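Side-chain contacts in proteophosphoglycan (Silicibacter pomeroyi DSS-3, PDB 2RE3), which is of unknown function but belongs to the DUF1285 family, whose members are possibly involved in signal transduction: residues D100-G105 with V111-T116; A142-V147 with E152-R157; R77-L80 with E85-G88; G49-Q54 with L66-L71. All coordinates share one frame; numbering follows the deposited sequence.

Contact 1 of 4, residues D100-G105 with V111-T116; sequences DVEVAG and VLTFTT
V101 drops a methyl into the hollow between L112 and F114. Its CG2 lies over one face of the F114 ring, offset toward the rim and 4.0 Å from the ring centroid, a CH-pi contact. The same methyl is 4.2 Å from L112 CB. With chi1 at 54°, V101 CG1 sits between N and the carbonyl carbon and CG2 is anti to N, over the ring. V101 and F114, a non-hydrogen-bonded antiparallel pair, lie side by side and point the same way. V103 and L112, the next non-hydrogen-bonded pair, also lie side by side, V103 CG1 tight against L112 CD2 at 3.4 Å. Outside the two strands, L163 of helix 157-164 packs on V101, L112 and F114 and so helps to close this face.

On the other face D100 CB and T115 CB meet at 4.0 Å, while A104 and V111 sit abreast at the far end. Between them E102 sets its CB 3.6 Å from T113 O. This glutamate is modelled in two conformers; in one it bends at chi2 (-133°) and turns its carboxylate toward the second strand. There OE2 takes a hydrogen bond from a water that also donates to V111 O and bonds T113 OG1; this bridge is doubtful, as it rests on one copy of the side chain.

Six backbone hydrogen bonds fix the register, two each in the pairs D100-T115, E102-T113 and A104-V111. T115 N to D100 O and V111 N to A104 O are the straightest, both at 167°. The arrangement is that of an antiparallel beta hairpin, with an apolar face turned to a helix, within a mixed six-stranded sheet.

Contact 2 of 4, residues A142-V147 with E152-R157; sequences APYVHV and EALIDR
L154 reaches over the ring of Y144, its CD1 3.8 Å from the ring centroid and toward the rim of one face, a CH-pi contact. The two side chains cross obliquely: L154 holds CG anti to its backbone N (chi1 -178°), whereas Y144 holds CG anti to its carbonyl carbon (chi1 -56°), which turns one ring face to the leucine. On the same face of the sheet E152 passes Y144 and H146, its CG 4.1 Å from H146 CA and its OE2 3.9 Å from Y144 CB. R131 forms a salt bridge with E152 OE1 and a cation-pi contact with Y144, whose hydroxyl is hydrogen-bonded to D93. An alanine in place of Y144 is likely to leave L154 CD1 without the ring beneath it and D93 without its phenolic partner.

P143 and I155 meet at about a right angle, CG to CD1 4.0 Å, next to the 3.0 Å hydrogen bond from I155 N to P143 O. Turned to the opposite face, A153 CB touches V145 CG1. V147 CG2 lies 3.8 Å from A153 CB. This second face packs on F114 and T116 of strand 111-116. L154 pairs through its backbone with the parallel strand 96-104, and D156 caps the start of helix 157-164.

Contact 3 of 4, residues R77-L80 with E85-G88; sequences RFYL and EKVG
K86 lays its aliphatic chain against the ring of Y79, K86 CG and CD each 3.6 Å from Y79 CD2. With CG anti to the backbone N (chi1 155°) the lysine starts out across the tyrosine ring, and a bend at chi3 (90°) then lifts the ammonium group over the ring face. NZ stands 4.7 Å from the Y79 ring centroid and only 9° off the ring normal, a cation-pi contact. The same NZ forms a salt bridge with E74, on strand 71-74, which flanks strand 77-81 on its other side.

V87 carries the backbone pairing. Its N donates to L80 O at 3.0 Å, and its O accepts from L80 N at 2.8 Å. V87 O also receives a short CA-H contact from Y79. V87 CG2, set between its own backbone N and carbonyl carbon, meets L80 CB at 3.8 Å on the face away from the tyrosine.

G88 stands opposite Y79 in a non-hydrogen-bonded pair and meets the ring with its CA alone, 3.7 Å from Y79 CD2.

The phenol end is held as well, since R77 NE donates to Y79 OH over 2.8 Å. Y79 thus meets positive charge twice, through its hydroxyl and through its pi face. The arginine probably polarises the hydroxyl, while the charge of K86, drawn to the aromatic face, is probably partly offset by the carboxylate of E74.

Contact 4 of 4, residues G49-Q54 with L66-L71; sequences GTWFYQ and LFSSIL
W51 on strand 51-53 and F67 on helix 61-68 have their CA atoms 10.0 Å apart, the nearest such pair, so the gap between the two backbones is bridged by side chains. The indole does most of this. With CG anti to its carbonyl carbon (chi1 -77°), W51 sends its six-membered ring to the helix, where CZ3 comes 3.4 Å from F67 CB. F67 meets it with this CB, while its own ring leads off toward L15 and A19 of helix 15-21.

S68 OG lies close by, 3.3 Å from W51 CZ2, and shares a water with the indole. W51 NE1 donates to that water at 2.9 Å, in the plane of the ring, and the water donates to S68 OG at 2.7 Å. The serine hydroxyl is also hydrogen-bonded to V64 O one helical turn back, which ties the water bridge to the helix backbone.

A type I turn from S68 to L71 then brings L71 round to the indole edge, CD1 4.3 Å from W51 CZ2 near the ring plane.

Replacing W51 by an alanine would probably open a gap between F67, S68 and L71 and leave the water without its indole donor.

L80 also packs on W51, F67 and L71. Helix 61-68, which connects the edge strands 56-57 and 71-74, here packs through W51 and L80 on the mixed six-stranded sheet of the N-terminal DUF1285 region.

In the fold
From the N terminus the chain first closes contact 4, a loop holding strand 56-57 and most of helix 61-68. Contact 3 follows as a short hairpin, and the two touch where L80 packs on F67 O, I70 and L71, tying the helix to the first six-stranded sheet. The chain then passes from strand 86-91 into strand 96-104, where contact 1 closes a hairpin, and later contact 2 closes another. All four are in series; none nests or crosses. Contacts 1 and 2 touch and share one sheet, in which strands 96-104 and 151-155 are neighbours. This second sheet repeats the strand order of the first, in keeping with a fold of repeated motifs.

Contact 1 of 4, residues D100-G105 with V111-T116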
loop_
_atom_site.group_PDB
_atom_site.type_symbol
_atom_site.label_atom_id
_atom_site.label_comp_id
_atom_site.label_asym_id
_atom_site.label_seq_id
_atom_site.Cartn_x
_atom_site.Cartn_y
_atom_site.Cartn_z
ATOM N N ASP A 100 -9.777 1.287 5.135
ATOM C CA ASP A 100 -10.349 1.629 6.420
ATOM C C ASP A 100 -9.318 2.341 7.278
ATOM O O ASP A 100 -8.125 2.089 7.166
ATOM C CB ASP A 100 -10.837 0.360 7.121
ATOM C CG ASP A 100 -11.940 0.632 8.105
ATOM O OD1 ASP A 100 -12.530 1.725 8.025
ATOM O OD2 ASP A 100 -12.223 -0.245 8.952
ATOM N N VAL A 101 -9.779 3.260 8.116
ATOM C CA VAL A 101 -8.905 3.895 9.088
ATOM C C VAL A 101 -9.691 3.972 10.378
ATOM O O VAL A 101 -10.890 4.246 10.365
ATOM C CB VAL A 101 -8.421 5.304 8.654
ATOM C CG1 VAL A 101 -9.596 6.213 8.308
ATOM C CG2 VAL A 101 -7.572 5.936 9.755
ATOM N N GLU A 102 -8.981 3.733 11.479
ATOM C CA GLU A 102 -9.521 3.709 12.831
ATOM C C GLU A 102 -8.729 4.744 13.656
ATOM O O GLU A 102 -7.488 4.761 13.578
ATOM C CB GLU A 102 -9.324 2.292 13.393
ATOM C CG GLU A 102 -9.644 2.108 14.872
ATOM C CD GLU A 102 -8.558 1.341 15.632
ATOM O OE1 GLU A 102 -8.399 0.112 15.395
ATOM O OE2 GLU A 102 -7.888 1.982 16.477
ATOM N N VAL A 103 -9.410 5.606 14.419
ATOM C CA VAL A 103 -8.697 6.552 15.303
ATOM C C VAL A 103 -8.762 6.099 16.750
ATOM O O VAL A 103 -9.768 5.565 17.194
ATOM C CB VAL A 103 -9.304 7.966 15.383
ATOM C CG1 VAL A 103 -8.182 8.992 15.260
ATOM C CG2 VAL A 103 -10.404 8.195 14.375
ATOM N N ALA A 104 -7.706 6.354 17.501
ATOM C CA ALA A 104 -7.773 6.196 18.946
ATOM C C ALA A 104 -7.116 7.415 19.514
ATOM O O ALA A 104 -6.279 8.034 18.862
ATOM C CB ALA A 104 -7.060 4.937 19.393
ATOM N N GLY A 105 -7.516 7.772 20.721
ATOM C CA GLY A 105 -6.985 8.934 21.375
ATOM C C GLY A 105 -7.398 10.234 20.723
ATOM O O GLY A 105 -8.213 10.270 19.808
ATOM N N VAL A 111 -3.840 8.245 17.400
ATOM C CA VAL A 111 -3.205 7.173 16.636
ATOM C C VAL A 111 -4.157 6.678 15.530
ATOM O O VAL A 111 -5.340 6.382 15.762
ATOM C CB VAL A 111 -2.793 5.977 17.551
ATOM C CG1 VAL A 111 -2.057 4.905 16.735
ATOM C CG2 VAL A 111 -1.928 6.461 18.707
ATOM N N LEU A 112 -3.632 6.606 14.325
ATOM C CA LEU A 112 -4.415 6.198 13.158
ATOM C C LEU A 112 -3.969 4.806 12.719
ATOM O O LEU A 112 -2.818 4.617 12.329
ATOM C CB LEU A 112 -4.245 7.198 11.998
ATOM C CG LEU A 112 -4.593 8.673 12.228
ATOM C CD1 LEU A 112 -4.262 9.538 10.979
ATOM C CD2 LEU A 112 -6.041 8.807 12.572
ATOM N N THR A 113 -4.877 3.833 12.807
ATOM C CA THR A 113 -4.624 2.479 12.319
ATOM C C THR A 113 -5.398 2.210 11.020
ATOM O O THR A 113 -6.635 2.282 10.962
ATOM C CB THR A 113 -4.928 1.437 13.377
ATOM O OG1 THR A 113 -4.050 1.655 14.477
ATOM C CG2 THR A 113 -4.692 0.021 12.831
ATOM N N PHE A 114 -4.639 1.913 9.974
ATOM C CA PHE A 114 -5.196 1.671 8.655
ATOM C C PHE A 114 -5.295 0.174 8.390
ATOM O O PHE A 114 -4.459 -0.598 8.861
ATOM C CB PHE A 114 -4.292 2.267 7.608
ATOM C CG PHE A 114 -4.297 3.756 7.575
ATOM C CD1 PHE A 114 -3.457 4.476 8.380
ATOM C CD2 PHE A 114 -5.131 4.436 6.708
ATOM C CE1 PHE A 114 -3.455 5.838 8.336
ATOM C CE2 PHE A 114 -5.116 5.805 6.655
ATOM C CZ PHE A 114 -4.281 6.505 7.477
ATOM N N THR A 115 -6.318 -0.209 7.645
ATOM C CA THR A 115 -6.474 -1.542 7.117
ATOM C C THR A 115 -6.489 -1.426 5.594
ATOM O O THR A 115 -7.151 -0.506 5.055
ATOM C CB THR A 115 -7.782 -2.165 7.619
ATOM O OG1 THR A 115 -7.711 -2.251 9.049
ATOM C CG2 THR A 115 -8.020 -3.566 7.022
ATOM N N THR A 116 -5.727 -2.322 4.937
ATOM C CA THR A 116 -5.603 -2.395 3.476
ATOM C C THR A 116 -6.610 -3.371 2.883
ATOM O O THR A 116 -7.267 -4.136 3.609
ATOM C CB THR A 116 -4.183 -2.875 3.049
ATOM O OG1 THR A 116 -4.003 -4.243 3.454
ATOM C CG2 THR A 116 -3.060 -1.971 3.675
HETATM O O HOH W 1 -5.806 3.575 16.227
#

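Contact 2 of 4, residues A142-V147 with E152-R157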
loop_
_atom_site.group_PDB
_atom_site.type_symbol
_atom_site.label_atom_id
_atom_site.label_comp_id
_atom_site.label_asym_id
_atom_site.label_seq_id
_atom_site.Cartn_x
_atom_site.Cartn_y
_atom_site.Cartn_z
ATOM N N ALA A 142 -3.294 12.981 -3.299
ATOM C CA ALA A 142 -3.388 11.513 -3.178
ATOM C C ALA A 142 -2.355 11.050 -2.134
ATOM O O ALA A 142 -1.157 10.936 -2.409
ATOM C CB ALA A 142 -3.130 10.838 -4.500
ATOM N N PRO A 143 -2.804 10.806 -0.915
ATOM C CA PRO A 143 -1.862 10.469 0.123
ATOM C C PRO A 143 -1.703 8.949 0.278
ATOM O O PRO A 143 -2.639 8.192 0.028
ATOM C CB PRO A 143 -2.523 11.057 1.366
ATOM C CG PRO A 143 -3.977 10.914 1.117
ATOM C CD PRO A 143 -4.177 10.801 -0.400
ATOM N N TYR A 144 -0.524 8.531 0.719
ATOM C CA TYR A 144 -0.222 7.132 0.971
ATOM C C TYR A 144 0.124 6.904 2.422
ATOM O O TYR A 144 0.422 7.859 3.141
ATOM C CB TYR A 144 0.961 6.723 0.131
ATOM C CG TYR A 144 0.779 6.972 -1.354
ATOM C CD1 TYR A 144 0.978 8.231 -1.891
ATOM C CD2 TYR A 144 0.437 5.933 -2.232
ATOM C CE1 TYR A 144 0.860 8.472 -3.256
ATOM C CE2 TYR A 144 0.316 6.162 -3.614
ATOM C CZ TYR A 144 0.535 7.451 -4.107
ATOM O OH TYR A 144 0.421 7.736 -5.431
ATOM N N VAL A 145 0.084 5.640 2.850
ATOM C CA VAL A 145 0.652 5.219 4.137
ATOM C C VAL A 145 1.495 3.951 3.954
ATOM O O VAL A 145 1.151 3.049 3.193
ATOM C CB VAL A 145 -0.421 5.001 5.220
ATOM C CG1 VAL A 145 -1.448 3.944 4.819
ATOM C CG2 VAL A 145 0.226 4.583 6.521
ATOM N N HIS A 146 2.635 3.921 4.624
ATOM C CA HIS A 146 3.537 2.782 4.560
ATOM C C HIS A 146 2.939 1.625 5.347
ATOM O O HIS A 146 2.408 1.813 6.456
ATOM C CB HIS A 146 4.886 3.191 5.149
ATOM C CG HIS A 146 5.925 2.110 5.188
ATOM N ND1 HIS A 146 6.134 1.338 6.305
ATOM C CD2 HIS A 146 6.869 1.738 4.291
ATOM C CE1 HIS A 146 7.142 0.507 6.083
ATOM N NE2 HIS A 146 7.609 0.729 4.870
ATOM N N VAL A 147 2.989 0.443 4.753
ATOM C CA VAL A 147 2.491 -0.785 5.386
ATOM C C VAL A 147 3.678 -1.628 5.821
ATOM O O VAL A 147 3.782 -1.980 6.985
ATOM C CB VAL A 147 1.646 -1.608 4.400
ATOM C CG1 VAL A 147 1.124 -2.890 5.077
ATOM C CG2 VAL A 147 0.555 -0.716 3.784
ATOM N N GLU A 152 3.595 0.561 0.061
ATOM C CA GLU A 152 2.689 1.553 0.527
ATOM C C GLU A 152 1.266 1.258 0.102
ATOM O O GLU A 152 1.047 0.578 -0.883
ATOM C CB GLU A 152 3.083 2.902 -0.026
ATOM C CG GLU A 152 4.308 3.480 0.601
ATOM C CD GLU A 152 4.599 4.858 0.056
ATOM O OE1 GLU A 152 4.711 4.987 -1.180
ATOM O OE2 GLU A 152 4.691 5.801 0.866
ATOM N N ALA A 153 0.320 1.804 0.873
ATOM C CA ALA A 153 -1.086 1.794 0.546
ATOM C C ALA A 153 -1.563 3.217 0.122
ATOM O O ALA A 153 -1.347 4.218 0.831
ATOM C CB ALA A 153 -1.877 1.307 1.747
ATOM N N LEU A 154 -2.222 3.298 -1.025
ATOM C CA LEU A 154 -2.925 4.513 -1.413
ATOM C C LEU A 154 -4.190 4.597 -0.571
ATOM O O LEU A 154 -4.966 3.639 -0.525
ATOM C CB LEU A 154 -3.306 4.483 -2.887
ATOM C CG LEU A 154 -3.996 5.722 -3.429
ATOM C CD1 LEU A 154 -3.034 6.905 -3.432
ATOM C CD2 LEU A 154 -4.513 5.442 -4.841
ATOM N N ILE A 155 -4.392 5.743 0.082
ATOM C CA ILE A 155 -5.556 5.934 0.951
ATOM C C ILE A 155 -6.770 6.250 0.066
ATOM O O ILE A 155 -6.722 7.201 -0.698
ATOM C CB ILE A 155 -5.276 7.059 1.995
ATOM C CG1 ILE A 155 -4.157 6.629 2.942
ATOM C CG2 ILE A 155 -6.486 7.367 2.833
ATOM C CD1 ILE A 155 -3.497 7.783 3.622
ATOM N N ASP A 156 -7.826 5.436 0.148
ATOM C CA ASP A 156 -9.021 5.595 -0.726
ATOM C C ASP A 156 -9.895 6.774 -0.284
ATOM O O ASP A 156 -9.694 7.309 0.798
ATOM C CB ASP A 156 -9.846 4.297 -0.798
ATOM C CG ASP A 156 -10.669 4.021 0.482
ATOM O OD1 ASP A 156 -10.583 4.810 1.443
ATOM O OD2 ASP A 156 -11.420 3.011 0.529
ATOM N N ARG A 157 -10.858 7.166 -1.123
ATOM C CA ARG A 157 -11.699 8.374 -0.895
ATOM C C ARG A 157 -12.404 8.317 0.443
ATOM O O ARG A 157 -12.318 9.247 1.238
ATOM C CB ARG A 157 -12.766 8.570 -1.998
ATOM C CG ARG A 157 -12.272 8.509 -3.468
ATOM C CD ARG A 157 -11.006 9.362 -3.743
ATOM N NE ARG A 157 -11.226 10.819 -3.783
ATOM C CZ ARG A 157 -10.328 11.746 -3.423
ATOM N NH1 ARG A 157 -9.127 11.409 -2.959
ATOM N NH2 ARG A 157 -10.644 13.035 -3.515
#

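Contact 3 of 4, residues R77-L80 with E85-G88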
loop_
_atom_site.group_PDB
_atom_site.type_symbol
_atom_site.label_atom_id
_atom_site.label_comp_id
_atom_site.label_asym_id
_atom_site.label_seq_id
_atom_site.Cartn_x
_atom_site.Cartn_y
_atom_site.Cartn_z
ATOM N N ARG A 77 10.821 -0.831 -8.127
ATOM C CA ARG A 77 10.086 -1.885 -8.813
ATOM C C ARG A 77 9.537 -2.924 -7.853
ATOM O O ARG A 77 9.903 -2.965 -6.691
ATOM C CB ARG A 77 11.009 -2.570 -9.784
ATOM C CG ARG A 77 11.353 -1.723 -11.015
ATOM C CD ARG A 77 12.537 -2.333 -11.744
ATOM N NE ARG A 77 13.534 -2.804 -10.761
ATOM C CZ ARG A 77 14.648 -2.157 -10.380
ATOM N NH1 ARG A 77 15.019 -0.990 -10.924
ATOM N NH2 ARG A 77 15.417 -2.718 -9.449
ATOM N N PHE A 78 8.643 -3.767 -8.352
ATOM C CA PHE A 78 8.002 -4.759 -7.516
ATOM C C PHE A 78 8.100 -6.195 -8.059
ATOM O O PHE A 78 8.005 -6.445 -9.270
ATOM C CB PHE A 78 6.547 -4.374 -7.318
ATOM C CG PHE A 78 6.364 -3.040 -6.654
ATOM C CD1 PHE A 78 6.290 -1.887 -7.407
ATOM C CD2 PHE A 78 6.265 -2.948 -5.286
ATOM C CE1 PHE A 78 6.123 -0.669 -6.796
ATOM C CE2 PHE A 78 6.119 -1.753 -4.667
ATOM C CZ PHE A 78 6.047 -0.594 -5.416
ATOM N N TYR A 79 8.285 -7.128 -7.128
ATOM C CA TYR A 79 8.471 -8.528 -7.444
ATOM C C TYR A 79 7.584 -9.389 -6.552
ATOM O O TYR A 79 7.096 -8.919 -5.531
ATOM C CB TYR A 79 9.939 -8.915 -7.248
ATOM C CG TYR A 79 10.842 -8.066 -8.083
ATOM C CD1 TYR A 79 11.259 -6.828 -7.633
ATOM C CD2 TYR A 79 11.239 -8.470 -9.347
ATOM C CE1 TYR A 79 12.079 -6.035 -8.382
ATOM C CE2 TYR A 79 12.046 -7.648 -10.132
ATOM C CZ TYR A 79 12.454 -6.434 -9.623
ATOM O OH TYR A 79 13.247 -5.609 -10.349
ATOM N N LEU A 80 7.340 -10.619 -6.989
ATOM C CA LEU A 80 6.819 -11.680 -6.117
ATOM C C LEU A 80 8.003 -12.600 -5.924
ATOM O O LEU A 80 8.588 -13.056 -6.892
ATOM C CB LEU A 80 5.640 -12.430 -6.774
ATOM C CG LEU A 80 4.550 -11.483 -7.289
ATOM C CD1 LEU A 80 3.517 -12.244 -8.009
ATOM C CD2 LEU A 80 3.940 -10.672 -6.152
ATOM N N GLU A 85 12.389 -18.467 -6.397
ATOM C CA GLU A 85 11.985 -17.745 -7.593
ATOM C C GLU A 85 11.643 -16.288 -7.303
ATOM O O GLU A 85 11.109 -15.986 -6.254
ATOM C CB GLU A 85 10.760 -18.436 -8.184
ATOM C CG GLU A 85 10.302 -17.832 -9.489
ATOM C CD GLU A 85 9.396 -18.754 -10.315
ATOM O OE1 GLU A 85 8.429 -19.336 -9.755
ATOM O OE2 GLU A 85 9.645 -18.870 -11.540
ATOM N N LYS A 86 11.946 -15.405 -8.254
ATOM C CA LYS A 86 11.547 -13.999 -8.229
ATOM C C LYS A 86 10.990 -13.567 -9.596
ATOM O O LYS A 86 11.702 -13.665 -10.606
ATOM C CB LYS A 86 12.752 -13.120 -7.901
ATOM C CG LYS A 86 12.666 -11.689 -8.408
ATOM C CD LYS A 86 13.571 -10.692 -7.649
ATOM C CE LYS A 86 14.968 -10.554 -8.266
ATOM N NZ LYS A 86 15.705 -9.343 -7.731
ATOM N N VAL A 87 9.755 -13.049 -9.624
ATOM C CA VAL A 87 9.181 -12.536 -10.840
ATOM C C VAL A 87 8.750 -11.090 -10.705
ATOM O O VAL A 87 8.262 -10.650 -9.656
ATOM C CB VAL A 87 7.994 -13.381 -11.295
ATOM C CG1 VAL A 87 8.470 -14.753 -11.728
ATOM C CG2 VAL A 87 6.931 -13.480 -10.208
ATOM N N GLY A 88 8.912 -10.345 -11.786
ATOM C CA GLY A 88 8.517 -8.946 -11.819
ATOM C C GLY A 88 7.024 -8.732 -12.093
ATOM O O GLY A 88 6.464 -9.388 -12.965
#

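Contact 4 of 4, residues G49-Q54 with L66-L71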
loop_
_atom_site.group_PDB
_atom_site.type_symbol
_atom_site.label_atom_id
_atom_site.label_comp_id
_atom_site.label_asym_id
_atom_site.label_seq_id
_atom_site.Cartn_x
_atom_site.Cartn_y
_atom_site.Cartn_z
ATOM N N GLY A 49 -6.433 -1.429 -6.569
ATOM C CA GLY A 49 -6.144 -2.646 -5.821
ATOM C C GLY A 49 -6.429 -3.934 -6.563
ATOM O O GLY A 49 -6.073 -5.007 -6.094
ATOM N N THR A 50 -7.053 -3.819 -7.728
ATOM C CA THR A 50 -7.444 -4.967 -8.534
ATOM C C THR A 50 -6.226 -5.509 -9.236
ATOM O O THR A 50 -5.444 -4.756 -9.792
ATOM C CB THR A 50 -8.520 -4.564 -9.574
ATOM O OG1 THR A 50 -9.676 -4.154 -8.851
ATOM C CG2 THR A 50 -8.863 -5.708 -10.534
ATOM N N TRP A 51 -6.061 -6.824 -9.174
ATOM C CA TRP A 51 -4.953 -7.505 -9.850
ATOM C C TRP A 51 -5.441 -7.971 -11.209
ATOM O O TRP A 51 -6.568 -8.484 -11.339
ATOM C CB TRP A 51 -4.465 -8.684 -9.010
ATOM C CG TRP A 51 -3.609 -8.306 -7.821
ATOM C CD1 TRP A 51 -3.863 -7.337 -6.904
ATOM C CD2 TRP A 51 -2.381 -8.932 -7.408
ATOM N NE1 TRP A 51 -2.869 -7.319 -5.939
ATOM C CE2 TRP A 51 -1.943 -8.280 -6.247
ATOM C CE3 TRP A 51 -1.604 -9.974 -7.924
ATOM C CZ2 TRP A 51 -0.760 -8.632 -5.597
ATOM C CZ3 TRP A 51 -0.431 -10.317 -7.271
ATOM C CH2 TRP A 51 -0.030 -9.661 -6.121
ATOM N N PHE A 52 -4.630 -7.758 -12.235
ATOM C CA PHE A 52 -5.001 -8.168 -13.582
ATOM C C PHE A 52 -3.983 -9.163 -14.028
ATOM O O PHE A 52 -2.807 -8.953 -13.792
ATOM C CB PHE A 52 -4.968 -6.998 -14.532
ATOM C CG PHE A 52 -6.123 -6.059 -14.382
ATOM C CD1 PHE A 52 -6.104 -5.064 -13.435
ATOM C CD2 PHE A 52 -7.203 -6.137 -15.220
ATOM C CE1 PHE A 52 -7.169 -4.180 -13.330
ATOM C CE2 PHE A 52 -8.233 -5.261 -15.104
ATOM C CZ PHE A 52 -8.206 -4.283 -14.149
ATOM N N TYR A 53 -4.433 -10.252 -14.654
ATOM C CA TYR A 53 -3.522 -11.265 -15.167
ATOM C C TYR A 53 -3.791 -11.432 -16.672
ATOM O O TYR A 53 -4.896 -11.727 -17.083
ATOM C CB TYR A 53 -3.693 -12.581 -14.400
ATOM C CG TYR A 53 -2.826 -13.717 -14.898
ATOM C CD1 TYR A 53 -1.463 -13.733 -14.658
ATOM C CD2 TYR A 53 -3.371 -14.778 -15.601
ATOM C CE1 TYR A 53 -0.660 -14.777 -15.135
ATOM C CE2 TYR A 53 -2.584 -15.826 -16.078
ATOM C CZ TYR A 53 -1.232 -15.828 -15.834
ATOM O OH TYR A 53 -0.451 -16.863 -16.298
ATOM N N GLN A 54 -2.779 -11.214 -17.498
ATOM C CA GLN A 54 -2.986 -11.243 -18.934
ATOM C C GLN A 54 -4.134 -10.316 -19.351
ATOM O O GLN A 54 -4.833 -10.612 -20.321
ATOM C CB GLN A 54 -3.316 -12.658 -19.416
ATOM C CG GLN A 54 -2.268 -13.709 -19.149
ATOM C CD GLN A 54 -2.839 -15.120 -19.284
ATOM O OE1 GLN A 54 -4.067 -15.294 -19.368
ATOM N NE2 GLN A 54 -1.969 -16.127 -19.274
ATOM N N LEU A 66 -2.709 -14.095 -0.982
ATOM C CA LEU A 66 -1.624 -15.048 -1.063
ATOM C C LEU A 66 -0.449 -14.459 -1.844
ATOM O O LEU A 66 0.677 -14.435 -1.343
ATOM C CB LEU A 66 -2.137 -16.349 -1.717
ATOM C CG LEU A 66 -1.278 -17.607 -1.625
ATOM C CD1 LEU A 66 -1.168 -18.039 -0.157
ATOM C CD2 LEU A 66 -1.858 -18.771 -2.493
ATOM N N PHE A 67 -0.700 -13.939 -3.048
ATOM C CA PHE A 67 0.388 -13.356 -3.822
ATOM C C PHE A 67 0.901 -12.097 -3.142
ATOM O O PHE A 67 2.064 -11.774 -3.258
ATOM C CB PHE A 67 -0.031 -13.018 -5.261
ATOM C CG PHE A 67 -0.121 -14.195 -6.163
ATOM C CD1 PHE A 67 0.973 -14.997 -6.391
ATOM C CD2 PHE A 67 -1.299 -14.491 -6.823
ATOM C CE1 PHE A 67 0.888 -16.084 -7.236
ATOM C CE2 PHE A 67 -1.382 -15.572 -7.669
ATOM C CZ PHE A 67 -0.274 -16.365 -7.865
ATOM N N SER A 68 0.022 -11.365 -2.473
ATOM C CA SER A 68 0.411 -10.109 -1.838
ATOM C C SER A 68 1.369 -10.385 -0.695
ATOM O O SER A 68 2.194 -9.541 -0.383
ATOM C CB SER A 68 -0.811 -9.341 -1.306
ATOM O OG SER A 68 -1.522 -8.713 -2.371
ATOM N N SER A 69 1.244 -11.561 -0.064
ATOM C CA SER A 69 2.151 -11.939 1.013
ATOM C C SER A 69 3.623 -12.036 0.544
ATOM O O SER A 69 4.528 -11.958 1.376
ATOM C CB SER A 69 1.725 -13.251 1.682
ATOM O OG SER A 69 2.017 -14.421 0.904
ATOM N N ILE A 70 3.857 -12.202 -0.760
ATOM C CA ILE A 70 5.247 -12.364 -1.231
ATOM C C ILE A 70 5.720 -11.182 -2.089
ATOM O O ILE A 70 6.655 -11.301 -2.885
ATOM C CB ILE A 70 5.472 -13.730 -1.940
ATOM C CG1 ILE A 70 4.488 -13.931 -3.118
ATOM C CG2 ILE A 70 5.410 -14.847 -0.882
ATOM C CD1 ILE A 70 4.907 -15.016 -4.116
ATOM N N LEU A 71 5.052 -10.044 -1.918
ATOM C CA LEU A 71 5.465 -8.834 -2.579
ATOM C C LEU A 71 6.764 -8.327 -1.953
ATOM O O LEU A 71 6.939 -8.331 -0.716
ATOM C CB LEU A 71 4.401 -7.770 -2.438
ATOM C CG LEU A 71 3.306 -7.743 -3.490
ATOM C CD1 LEU A 71 2.179 -6.927 -2.968
ATOM C CD2 LEU A 71 3.871 -7.135 -4.779
HETATM O O HOH W 2 -2.173 -6.238 -3.345
#